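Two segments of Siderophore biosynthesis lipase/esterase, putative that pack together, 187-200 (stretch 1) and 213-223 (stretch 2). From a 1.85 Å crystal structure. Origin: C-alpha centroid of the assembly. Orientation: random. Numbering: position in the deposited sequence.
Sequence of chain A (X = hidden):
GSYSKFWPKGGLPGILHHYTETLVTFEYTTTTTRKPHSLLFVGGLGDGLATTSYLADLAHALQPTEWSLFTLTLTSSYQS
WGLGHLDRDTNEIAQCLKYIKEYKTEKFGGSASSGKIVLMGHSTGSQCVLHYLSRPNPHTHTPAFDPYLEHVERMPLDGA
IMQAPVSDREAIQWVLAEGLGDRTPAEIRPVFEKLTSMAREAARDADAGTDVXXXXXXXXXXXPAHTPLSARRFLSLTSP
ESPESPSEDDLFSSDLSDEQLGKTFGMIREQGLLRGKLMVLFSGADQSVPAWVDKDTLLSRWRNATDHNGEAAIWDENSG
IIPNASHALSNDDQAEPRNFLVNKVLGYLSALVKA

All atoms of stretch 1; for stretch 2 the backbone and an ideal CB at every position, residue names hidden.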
# COMPACT_ATOMS: atom_id res chain seq x y z
N GLU A 187 14.17 -12.42 27.35
CA GLU A 187 13.00 -11.54 27.32
C GLU A 187 12.05 -11.87 26.17
O GLU A 187 10.83 -11.71 26.30
CB GLU A 187 13.44 -10.08 27.16
CG GLU A 187 14.43 -9.59 28.20
CD GLU A 187 15.08 -8.28 27.80
OE1 GLU A 187 14.37 -7.42 27.25
OE2 GLU A 187 16.30 -8.12 28.03
N ILE A 188 12.62 -12.29 25.05
CA ILE A 188 11.86 -12.64 23.84
C ILE A 188 11.16 -14.00 23.96
O ILE A 188 10.04 -14.16 23.47
CB ILE A 188 12.77 -12.58 22.58
CG1 ILE A 188 13.11 -11.12 22.25
CG2 ILE A 188 12.11 -13.25 21.37
CD1 ILE A 188 14.29 -10.94 21.32
N ARG A 189 11.83 -14.96 24.60
CA ARG A 189 11.34 -16.34 24.71
C ARG A 189 9.90 -16.49 25.24
O ARG A 189 9.09 -17.17 24.61
CB ARG A 189 12.30 -17.18 25.57
CG ARG A 189 11.95 -18.66 25.64
CD ARG A 189 12.60 -19.38 24.47
NE ARG A 189 12.00 -20.69 24.22
CZ ARG A 189 12.62 -21.71 23.63
NH1 ARG A 189 13.89 -21.62 23.23
NH2 ARG A 189 11.96 -22.85 23.45
N PRO A 190 9.57 -15.87 26.40
CA PRO A 190 8.20 -15.98 26.95
C PRO A 190 7.12 -15.51 25.98
O PRO A 190 6.02 -16.06 25.96
CB PRO A 190 8.23 -15.05 28.17
CG PRO A 190 9.66 -14.81 28.48
CD PRO A 190 10.41 -14.96 27.20
N VAL A 191 7.45 -14.50 25.18
CA VAL A 191 6.53 -13.93 24.20
C VAL A 191 6.36 -14.89 23.02
O VAL A 191 5.24 -15.09 22.55
CB VAL A 191 7.01 -12.54 23.71
CG1 VAL A 191 5.97 -11.90 22.80
CG2 VAL A 191 7.28 -11.62 24.89
N PHE A 192 7.46 -15.48 22.56
CA PHE A 192 7.42 -16.47 21.47
C PHE A 192 6.57 -17.70 21.81
O PHE A 192 5.80 -18.17 20.97
CB PHE A 192 8.84 -16.94 21.13
CG PHE A 192 8.89 -17.89 19.97
CD1 PHE A 192 8.79 -17.42 18.67
CD2 PHE A 192 9.05 -19.26 20.18
CE1 PHE A 192 8.83 -18.29 17.60
CE2 PHE A 192 9.09 -20.14 19.10
CZ PHE A 192 8.99 -19.65 17.81
N GLU A 193 6.72 -18.20 23.03
CA GLU A 193 5.97 -19.37 23.50
C GLU A 193 4.48 -19.06 23.65
O GLU A 193 3.63 -19.89 23.32
CB GLU A 193 6.53 -19.88 24.84
CG GLU A 193 7.96 -20.40 24.78
CD GLU A 193 8.12 -21.64 23.92
OE1 GLU A 193 7.25 -22.53 23.97
OE2 GLU A 193 9.14 -21.73 23.20
N LYS A 194 4.18 -17.86 24.15
CA LYS A 194 2.80 -17.38 24.24
C LYS A 194 2.19 -17.17 22.85
O LYS A 194 1.03 -17.53 22.62
CB LYS A 194 2.74 -16.08 25.05
CG LYS A 194 1.34 -15.64 25.45
CD LYS A 194 1.39 -14.58 26.54
CE LYS A 194 0.11 -13.77 26.63
NZ LYS A 194 0.27 -12.61 27.55
N LEU A 195 2.98 -16.62 21.92
CA LEU A 195 2.53 -16.41 20.53
C LEU A 195 2.20 -17.71 19.79
O LEU A 195 1.21 -17.76 19.05
CB LEU A 195 3.55 -15.59 19.73
CG LEU A 195 3.62 -14.08 19.98
CD1 LEU A 195 4.83 -13.48 19.27
CD2 LEU A 195 2.34 -13.37 19.55
N THR A 196 3.03 -18.74 19.97
CA THR A 196 2.77 -20.06 19.39
C THR A 196 1.49 -20.67 19.97
O THR A 196 0.62 -21.11 19.22
CB THR A 196 3.94 -21.05 19.61
OG1 THR A 196 4.36 -21.01 20.98
CG2 THR A 196 5.12 -20.71 18.71
N SER A 197 1.39 -20.66 21.30
CA SER A 197 0.20 -21.16 22.00
C SER A 197 -1.09 -20.46 21.56
O SER A 197 -2.13 -21.11 21.41
CB SER A 197 0.39 -21.01 23.52
OG SER A 197 -0.75 -21.46 24.23
N MET A 198 -1.02 -19.14 21.37
CA MET A 198 -2.13 -18.36 20.82
C MET A 198 -2.45 -18.77 19.38
O MET A 198 -3.62 -18.95 19.03
CB MET A 198 -1.81 -16.86 20.83
CG MET A 198 -1.85 -16.23 22.21
SD MET A 198 -1.19 -14.55 22.18
CE MET A 198 -2.50 -13.72 21.28
N ALA A 199 -1.40 -18.89 18.57
CA ALA A 199 -1.54 -19.21 17.15
C ALA A 199 -2.09 -20.61 16.90
O ALA A 199 -2.89 -20.81 15.98
CB ALA A 199 -0.21 -19.02 16.44
N ARG A 200 -1.65 -21.58 17.71
CA ARG A 200 -2.17 -22.96 17.63
C ARG A 200 -3.64 -23.04 18.04
O ARG A 200 -4.42 -23.76 17.41
CB ARG A 200 -1.35 -23.91 18.50
CG ARG A 200 0.10 -24.08 18.06
CD ARG A 200 0.73 -25.30 18.72
NE ARG A 200 2.08 -25.06 19.21
CZ ARG A 200 2.81 -25.96 19.88
NH1 ARG A 200 2.32 -27.18 20.14
NH2 ARG A 200 4.03 -25.65 20.28
N UNK A 213 -5.60 -11.91 14.22
CA UNK A 213 -4.38 -11.11 14.17
C UNK A 213 -3.74 -11.10 15.55
O UNK A 213 -4.39 -10.72 16.53
CB UNK A 213 -4.67 -9.69 13.69
N UNK A 214 -2.48 -11.52 15.62
CA UNK A 214 -1.75 -11.55 16.88
C UNK A 214 -1.28 -10.13 17.22
O UNK A 214 -1.12 -9.31 16.32
CB UNK A 214 -0.57 -12.52 16.80
N UNK A 215 -1.05 -9.84 18.52
CA UNK A 215 -0.69 -8.48 18.92
C UNK A 215 0.64 -8.02 18.33
O UNK A 215 1.63 -8.76 18.38
CB UNK A 215 -0.63 -8.39 20.45
N UNK A 216 0.65 -6.81 17.78
CA UNK A 216 1.85 -6.23 17.17
C UNK A 216 2.94 -6.01 18.22
O UNK A 216 4.13 -6.22 17.95
CB UNK A 216 1.51 -4.91 16.48
N UNK A 217 2.54 -5.61 19.43
CA UNK A 217 3.45 -5.47 20.57
C UNK A 217 4.31 -6.72 20.79
O UNK A 217 5.51 -6.61 21.01
CB UNK A 217 2.65 -5.17 21.84
N UNK A 218 3.67 -7.89 20.70
CA UNK A 218 4.34 -9.18 20.91
C UNK A 218 5.13 -9.67 19.69
O UNK A 218 6.29 -10.05 19.83
CB UNK A 218 3.30 -10.24 21.29
N UNK A 219 4.51 -9.66 18.51
CA UNK A 219 5.12 -10.22 17.29
C UNK A 219 6.39 -9.49 16.84
O UNK A 219 7.33 -10.12 16.37
CB UNK A 219 4.10 -10.19 16.15
N UNK A 220 6.40 -8.17 16.98
CA UNK A 220 7.55 -7.35 16.58
C UNK A 220 8.82 -7.57 17.43
O UNK A 220 9.92 -7.24 16.98
CB UNK A 220 7.15 -5.87 16.65
N UNK A 221 8.65 -8.11 18.64
CA UNK A 221 9.80 -8.51 19.46
C UNK A 221 10.55 -9.69 18.88
O UNK A 221 11.77 -9.80 19.06
CB UNK A 221 9.34 -8.85 20.88
N UNK A 222 9.83 -10.58 18.20
CA UNK A 222 10.42 -11.78 17.59
C UNK A 222 10.56 -11.71 16.07
O UNK A 222 11.35 -12.47 15.51
CB UNK A 222 9.57 -13.00 17.95
N UNK A 223 9.82 -10.82 15.41
CA UNK A 223 9.81 -10.77 13.95
C UNK A 223 10.56 -9.55 13.39
O UNK A 223 10.06 -8.42 13.48
CB UNK A 223 8.36 -10.76 13.45

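Stretch 1 is a helix that offers the second segment an almost wholly apolar strip, formed by Ile188, Val191, Phe192, Leu195, Met198 and Ala199, with the aliphatic part of Lys194 alongside.

At position 213 the backbone is extended and the ideal CB finds nothing of stretch 1 within 5.5 Å, so the helix sets no preference. The residue is Leu213, which makes no contact here.

Position 214 is different. Its CA-to-CB bond points toward the helix, and the ideal CB lies 4.1 Å from Leu195 CD2 and 5.0 Å from Met198 CE, with no charge or polar side-chain group of stretch 1 close by. A branched or flexible aliphatic residue such as leucine, isoleucine or methionine would suit it. Leu214 is found. Its CD2 lies 3.9 Å from Met198 CE and its CD1 4.3 Å from Ala199 CB, so the fork of the side chain reaches both residues.

At 215 the CB points sideways and is out of reach of stretch 1. The position comes right before a helix, and phi/psi of -63/133 admits proline as well as the usual small polar N-cap residues. Pro215 fills it, and its ring brings CD to 3.7 Å from Met198 CE.

Positions 216 and 217 begin the helix with their CB atoms clear of stretch 1, and many residues would serve. They are Leu216 and Ala217, neither in contact.

Position 218 is the most constrained. The ideal CB points into the helix surface, 3.5 Å from Val191 CG1 and 3.7 Å from Leu195 CD2. With the beta carbon already so close, an unbranched, flexible apolar chain that can run on between the neighbouring side chains is favoured; leucine is also conceivable. Met218 takes this place as a knob among Val191, Lys194, Leu195 and Met198. With chi1 m, chi2 t and chi3 p, it carries CE to 3.7 Å from Lys194 CD, where the contact is with the aliphatic part of the lysine.

At 219 the CB points away, yet Leu195 CD1 is 4.6 Å from it, which suits a small or beta-branched residue. The residue is Thr219, whose CG2 approaches Leu195 CD2 at 3.9 Å.

Position 220 also points away, into space that stretch 1 leaves unconstrained; Ser220 occupies it.

At 221 the CB again faces the helix, 4.6 Å from Ile188 CG1 and 4.9 Å from Val191 CG1. This leaves room for a medium or long aliphatic chain, and Leu221 supplies one, with CD1 4.0 Å from Val191 CG2. Its carbonyl O lies 3.6 Å from Ile188 CD1 and has no hydrogen-bonding partner in the model.

Position 222 faces Ile188 CG2 at 4.3 Å, Phe192 CD1 at 4.5 Å and Leu195 CD1 at 4.9 Å from its ideal CB, a setting for a compact aliphatic residue such as valine or isoleucine. Val222 places CG2 3.7 Å from Phe192 CD1 and CG1 3.9 Å from Leu195 CD1.

Position 223 is out of reach and unconstrained by stretch 1; it is Tyr223.

Stretch 2, residues 213-223: LLPLAMTSLVY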
# COMPACT_ATOMS: atom_id res chain seq x y z
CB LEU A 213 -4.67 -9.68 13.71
CG LEU A 213 -5.40 -9.49 12.38
CD1 LEU A 213 -5.51 -8.00 12.09
CD2 LEU A 213 -4.71 -10.21 11.23
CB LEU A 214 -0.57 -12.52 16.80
CG LEU A 214 -0.93 -13.97 16.46
CD1 LEU A 214 0.32 -14.77 16.13
CD2 LEU A 214 -1.70 -14.63 17.59
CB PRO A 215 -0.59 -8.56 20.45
CG PRO A 215 -1.29 -9.81 20.83
CD PRO A 215 -1.10 -10.75 19.68
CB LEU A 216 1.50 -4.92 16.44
CG LEU A 216 2.39 -4.37 15.31
CD1 LEU A 216 3.73 -3.87 15.83
CD2 LEU A 216 2.59 -5.37 14.18
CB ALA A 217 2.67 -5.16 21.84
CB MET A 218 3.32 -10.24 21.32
CG MET A 218 2.66 -9.95 22.67
SD MET A 218 1.39 -11.15 23.12
CE MET A 218 2.38 -12.54 23.65
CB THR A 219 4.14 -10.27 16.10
OG1 THR A 219 3.61 -8.96 15.86
CG2 THR A 219 3.00 -11.25 16.36
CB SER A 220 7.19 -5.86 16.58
OG SER A 220 6.37 -5.58 15.46
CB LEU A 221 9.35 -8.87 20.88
CG LEU A 221 8.63 -7.79 21.70
CD1 LEU A 221 8.46 -8.26 23.13
CD2 LEU A 221 9.36 -6.46 21.65
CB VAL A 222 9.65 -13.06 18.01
CG1 VAL A 222 8.25 -13.13 17.42
CG2 VAL A 222 10.45 -14.31 17.64
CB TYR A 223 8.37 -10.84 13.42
CG TYR A 223 8.25 -11.24 11.96
CD1 TYR A 223 9.10 -12.19 11.38
CD2 TYR A 223 7.26 -10.68 11.16
CE1 TYR A 223 8.98 -12.55 10.05
CE2 TYR A 223 7.13 -11.05 9.82
CZ TYR A 223 7.99 -11.98 9.27
OH TYR A 223 7.86 -12.33 7.95
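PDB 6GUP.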